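Local coordinates for calcium uptake protein 2, mitochondrial (Homo sapiens, PDB 6LB7), which binds calcium through an EF-hand and probably helps regulate calcium uptake into mitochondria as a partner of the calcium uniporter, at residues Q184-F192 / I237-H247. Sequence-based numbering, arbitrary orientation.
Sequences QTEIQEMEF and ISLDEFKSFCH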
loop_
_atom_site.group_PDB
_atom_site.type_symbol
_atom_site.label_atom_id
_atom_site.label_comp_id
_atom_site.label_asym_id
_atom_site.label_seq_id
_atom_site.Cartn_x
_atom_site.Cartn_y
_atom_site.Cartn_z
ATOM N N GLN B 184 4.980 15.237 -14.382
ATOM C CA GLN B 184 6.041 15.112 -13.379
ATOM C C GLN B 184 7.339 15.758 -13.867
ATOM O O GLN B 184 7.983 16.515 -13.133
ATOM C CB GLN B 184 6.263 13.646 -13.013
ATOM C CG GLN B 184 5.063 12.947 -12.382
ATOM C CD GLN B 184 5.426 11.599 -11.800
ATOM O OE1 GLN B 184 6.454 11.022 -12.151
ATOM N NE2 GLN B 184 4.588 11.090 -10.890
ATOM N N THR B 185 7.732 15.486 -15.116
ATOM C CA THR B 185 8.934 16.120 -15.660
ATOM C C THR B 185 8.829 17.644 -15.634
ATOM O O THR B 185 9.787 18.340 -15.266
ATOM C CB THR B 185 9.181 15.635 -17.090
ATOM O OG1 THR B 185 9.345 14.220 -17.082
ATOM C CG2 THR B 185 10.450 16.267 -17.654
ATOM N N GLU B 186 7.675 18.183 -16.025
ATOM C CA GLU B 186 7.529 19.631 -16.073
ATOM C C GLU B 186 7.686 20.267 -14.690
ATOM O O GLU B 186 8.379 21.285 -14.555
ATOM C CB GLU B 186 6.186 20.010 -16.704
ATOM C CG GLU B 186 5.948 21.509 -16.703
ATOM C CD GLU B 186 5.052 21.975 -17.853
ATOM O OE1 GLU B 186 4.052 21.308 -18.196
ATOM O OE2 GLU B 186 5.354 23.028 -18.421
ATOM N N ILE B 187 7.070 19.686 -13.648
ATOM C CA ILE B 187 7.265 20.213 -12.288
ATOM C C ILE B 187 8.731 20.127 -11.891
ATOM O O ILE B 187 9.269 21.038 -11.253
ATOM C CB ILE B 187 6.398 19.467 -11.248
ATOM C CG1 ILE B 187 4.901 19.539 -11.582
ATOM C CG2 ILE B 187 6.687 20.018 -9.802
ATOM C CD1 ILE B 187 4.433 20.887 -11.993
ATOM N N GLN B 188 9.382 18.999 -12.202
ATOM C CA GLN B 188 10.779 18.951 -11.787
ATOM C C GLN B 188 11.616 19.962 -12.565
ATOM O O GLN B 188 12.453 20.670 -11.991
ATOM C CB GLN B 188 11.354 17.534 -11.960
ATOM C CG GLN B 188 10.642 16.404 -11.182
ATOM C CD GLN B 188 10.739 15.046 -11.872
ATOM O OE1 GLN B 188 11.292 14.914 -12.890
ATOM N NE2 GLN B 188 10.201 14.039 -11.304
ATOM N N GLU B 189 11.380 20.185 -13.858
ATOM C CA GLU B 189 12.202 21.165 -14.564
ATOM C C GLU B 189 11.925 22.570 -14.058
ATOM O O GLU B 189 12.837 23.397 -13.947
ATOM C CB GLU B 189 11.952 21.075 -16.077
ATOM C CG GLU B 189 12.529 19.802 -16.701
ATOM C CD GLU B 189 12.237 19.660 -18.180
ATOM O OE1 GLU B 189 11.517 20.500 -18.745
ATOM O OE2 GLU B 189 12.737 18.683 -18.767
ATOM N N MET B 190 10.671 22.866 -13.745
ATOM C CA MET B 190 10.359 24.211 -13.280
ATOM C C MET B 190 10.943 24.465 -11.895
ATOM O O MET B 190 11.526 25.524 -11.641
ATOM C CB MET B 190 8.855 24.400 -13.286
ATOM C CG MET B 190 8.428 25.786 -12.997
ATOM S SD MET B 190 6.688 25.934 -13.421
ATOM C CE MET B 190 6.597 27.703 -13.621
ATOM N N GLU B 191 10.803 23.497 -10.984
ATOM C CA GLU B 191 11.408 23.644 -9.664
ATOM C C GLU B 191 12.930 23.695 -9.753
ATOM O O GLU B 191 13.572 24.454 -9.025
ATOM C CB GLU B 191 10.955 22.508 -8.743
ATOM C CG GLU B 191 9.477 22.631 -8.377
ATOM C CD GLU B 191 9.060 21.705 -7.257
ATOM O OE1 GLU B 191 9.605 20.575 -7.160
ATOM O OE2 GLU B 191 8.194 22.122 -6.456
ATOM N N PHE B 192 13.527 22.910 -10.642
ATOM C CA PHE B 192 14.977 22.974 -10.789
ATOM C C PHE B 192 15.441 24.399 -11.067
ATOM O O PHE B 192 16.336 24.909 -10.399
ATOM C CB PHE B 192 15.445 22.065 -11.912
ATOM C CG PHE B 192 16.944 22.067 -12.090
ATOM C CD1 PHE B 192 17.552 22.922 -13.003
ATOM C CD2 PHE B 192 17.741 21.225 -11.323
ATOM C CE1 PHE B 192 18.935 22.924 -13.157
ATOM C CE2 PHE B 192 19.110 21.212 -11.478
ATOM C CZ PHE B 192 19.713 22.063 -12.394
ATOM N N ILE B 237 24.800 20.057 -8.882
ATOM C CA ILE B 237 23.853 19.010 -9.244
ATOM C C ILE B 237 23.228 19.337 -10.594
ATOM O O ILE B 237 22.756 20.463 -10.814
ATOM C CB ILE B 237 22.772 18.868 -8.157
ATOM C CG1 ILE B 237 23.397 18.313 -6.868
ATOM C CG2 ILE B 237 21.602 18.034 -8.656
ATOM C CD1 ILE B 237 22.903 18.988 -5.611
ATOM N N SER B 238 23.207 18.359 -11.491
ATOM C CA SER B 238 22.588 18.542 -12.795
ATOM C C SER B 238 21.075 18.331 -12.733
ATOM O O SER B 238 20.526 17.743 -11.790
ATOM C CB SER B 238 23.180 17.569 -13.821
ATOM O OG SER B 238 22.736 16.237 -13.576
ATOM N N LEU B 239 20.401 18.779 -13.788
ATOM C CA LEU B 239 18.969 18.520 -13.897
ATOM C C LEU B 239 18.673 17.018 -13.845
ATOM O O LEU B 239 17.742 16.575 -13.155
ATOM C CB LEU B 239 18.432 19.133 -15.189
ATOM C CG LEU B 239 16.944 18.976 -15.483
ATOM C CD1 LEU B 239 16.118 19.606 -14.358
ATOM C CD2 LEU B 239 16.622 19.634 -16.816
ATOM N N ASP B 240 19.451 16.215 -14.574
ATOM C CA ASP B 240 19.207 14.774 -14.577
ATOM C C ASP B 240 19.387 14.178 -13.187
ATOM O O ASP B 240 18.613 13.309 -12.778
ATOM C CB ASP B 240 20.130 14.063 -15.577
ATOM C CG ASP B 240 19.640 14.192 -17.015
ATOM O OD1 ASP B 240 18.438 14.469 -17.198
ATOM O OD2 ASP B 240 20.452 14.023 -17.957
ATOM N N GLU B 241 20.418 14.609 -12.457
ATOM C CA GLU B 241 20.594 14.124 -11.094
ATOM C C GLU B 241 19.440 14.576 -10.208
ATOM O O GLU B 241 18.986 13.826 -9.335
ATOM C CB GLU B 241 21.942 14.596 -10.532
ATOM C CG GLU B 241 23.138 13.991 -11.275
ATOM C CD GLU B 241 24.487 14.630 -10.919
ATOM O OE1 GLU B 241 24.522 15.786 -10.425
ATOM O OE2 GLU B 241 25.521 13.972 -11.153
ATOM N N PHE B 242 18.952 15.801 -10.414
ATOM C CA PHE B 242 17.807 16.267 -9.649
ATOM C C PHE B 242 16.576 15.439 -9.973
ATOM O O PHE B 242 15.840 15.028 -9.067
ATOM C CB PHE B 242 17.564 17.753 -9.931
ATOM C CG PHE B 242 16.373 18.319 -9.225
ATOM C CD1 PHE B 242 15.251 18.689 -9.941
ATOM C CD2 PHE B 242 16.386 18.501 -7.840
ATOM C CE1 PHE B 242 14.159 19.231 -9.308
ATOM C CE2 PHE B 242 15.286 19.044 -7.187
ATOM C CZ PHE B 242 14.171 19.409 -7.912
ATOM N N LYS B 243 16.339 15.170 -11.264
ATOM C CA LYS B 243 15.180 14.371 -11.657
ATOM C C LYS B 243 15.213 12.990 -11.010
ATOM O O LYS B 243 14.170 12.473 -10.590
ATOM C CB LYS B 243 15.106 14.228 -13.188
ATOM C CG LYS B 243 14.693 15.489 -13.920
ATOM C CD LYS B 243 14.750 15.311 -15.456
ATOM C CE LYS B 243 14.186 16.536 -16.136
ATOM N NZ LYS B 243 14.161 16.455 -17.618
ATOM N N SER B 244 16.398 12.382 -10.913
ATOM C CA SER B 244 16.501 11.056 -10.298
ATOM C C SER B 244 16.092 11.093 -8.836
ATOM O O SER B 244 15.416 10.179 -8.358
ATOM C CB SER B 244 17.923 10.500 -10.408
ATOM O OG SER B 244 18.275 10.406 -11.768
ATOM N N PHE B 245 16.517 12.128 -8.103
ATOM C CA PHE B 245 16.074 12.250 -6.722
ATOM C C PHE B 245 14.573 12.428 -6.642
ATOM O O PHE B 245 13.923 11.837 -5.770
ATOM C CB PHE B 245 16.751 13.410 -6.002
ATOM C CG PHE B 245 16.466 13.420 -4.529
ATOM C CD1 PHE B 245 17.238 12.649 -3.664
ATOM C CD2 PHE B 245 15.397 14.159 -4.013
ATOM C CE1 PHE B 245 16.973 12.636 -2.305
ATOM C CE2 PHE B 245 15.113 14.153 -2.649
ATOM C CZ PHE B 245 15.911 13.377 -1.790
ATOM N N CYS B 246 14.002 13.266 -7.513
ATOM C CA CYS B 246 12.559 13.468 -7.460
ATOM C C CYS B 246 11.812 12.171 -7.735
ATOM O O CYS B 246 10.775 11.906 -7.119
ATOM C CB CYS B 246 12.120 14.571 -8.433
ATOM S SG CYS B 246 12.729 16.213 -7.989
ATOM N N HIS B 247 12.294 11.366 -8.680
ATOM C CA HIS B 247 11.668 10.062 -8.910
ATOM C C HIS B 247 11.763 9.176 -7.670
ATOM O O HIS B 247 10.817 8.444 -7.345
ATOM C CB HIS B 247 12.324 9.363 -10.103
ATOM C CG HIS B 247 11.999 9.995 -11.416
ATOM N ND1 HIS B 247 12.912 10.098 -12.443
ATOM C CD2 HIS B 247 10.853 10.556 -11.871
ATOM C CE1 HIS B 247 12.342 10.695 -13.475
ATOM N NE2 HIS B 247 11.096 10.990 -13.150
HETATM O O HOH W 1 8.723 12.634 -9.474
#
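Glu189 OE2 accepts a hydrogen bond from Lys243 NZ at 2.9 Å, part of a salt bridge across the two helices. The oxygen uses its anti lone pair, away from OE1, and OE1 in turn pairs with Arg74. The carboxylate thus joins two cationic side chains. The lysine chain is extended beyond CG, which carries NZ across to Glu189 and to within 3.7 Å of Thr185 CG2. A leucine in place of Glu189 would probably leave Lys243 without its anionic mate in this contact and Arg74 with one acidic partner fewer, though Glu186 also pairs with Arg74.

Gln188 is a knob in a hole formed by Phe242, Lys243, Cys246 and His247. Its CG is anti to the carbonyl carbon (chi1 -59°), and the chain, extended beyond CG, carries the amide in, with Gln188 NE2 3.5 Å from Cys246 CB. The amide plane stands 75° from the His247 ring. A water weakly links Gln188 NE2 to Cys246 O.

At the other end, Leu239 CD1 sits over a face of the Phe192 ring in a CH-pi contact, 3.9 Å from the centroid. The Phe192 and Phe242 rings meet obliquely, their planes at 54°. Phe207 of helix 204-211 also touches Phe242. Ser238 and Glu241 form a capping box at the start of helix 239-249.

The contact joins helix 173-196 to helix 239-249; segments 184-192 and 239-247 run nearer antiparallel than parallel. A polar knob, Gln188, fills the middle, an apolar cluster round Phe192 packs one end, and one salt bridge ties a flank, so apolar packing is mixed with charge pairing.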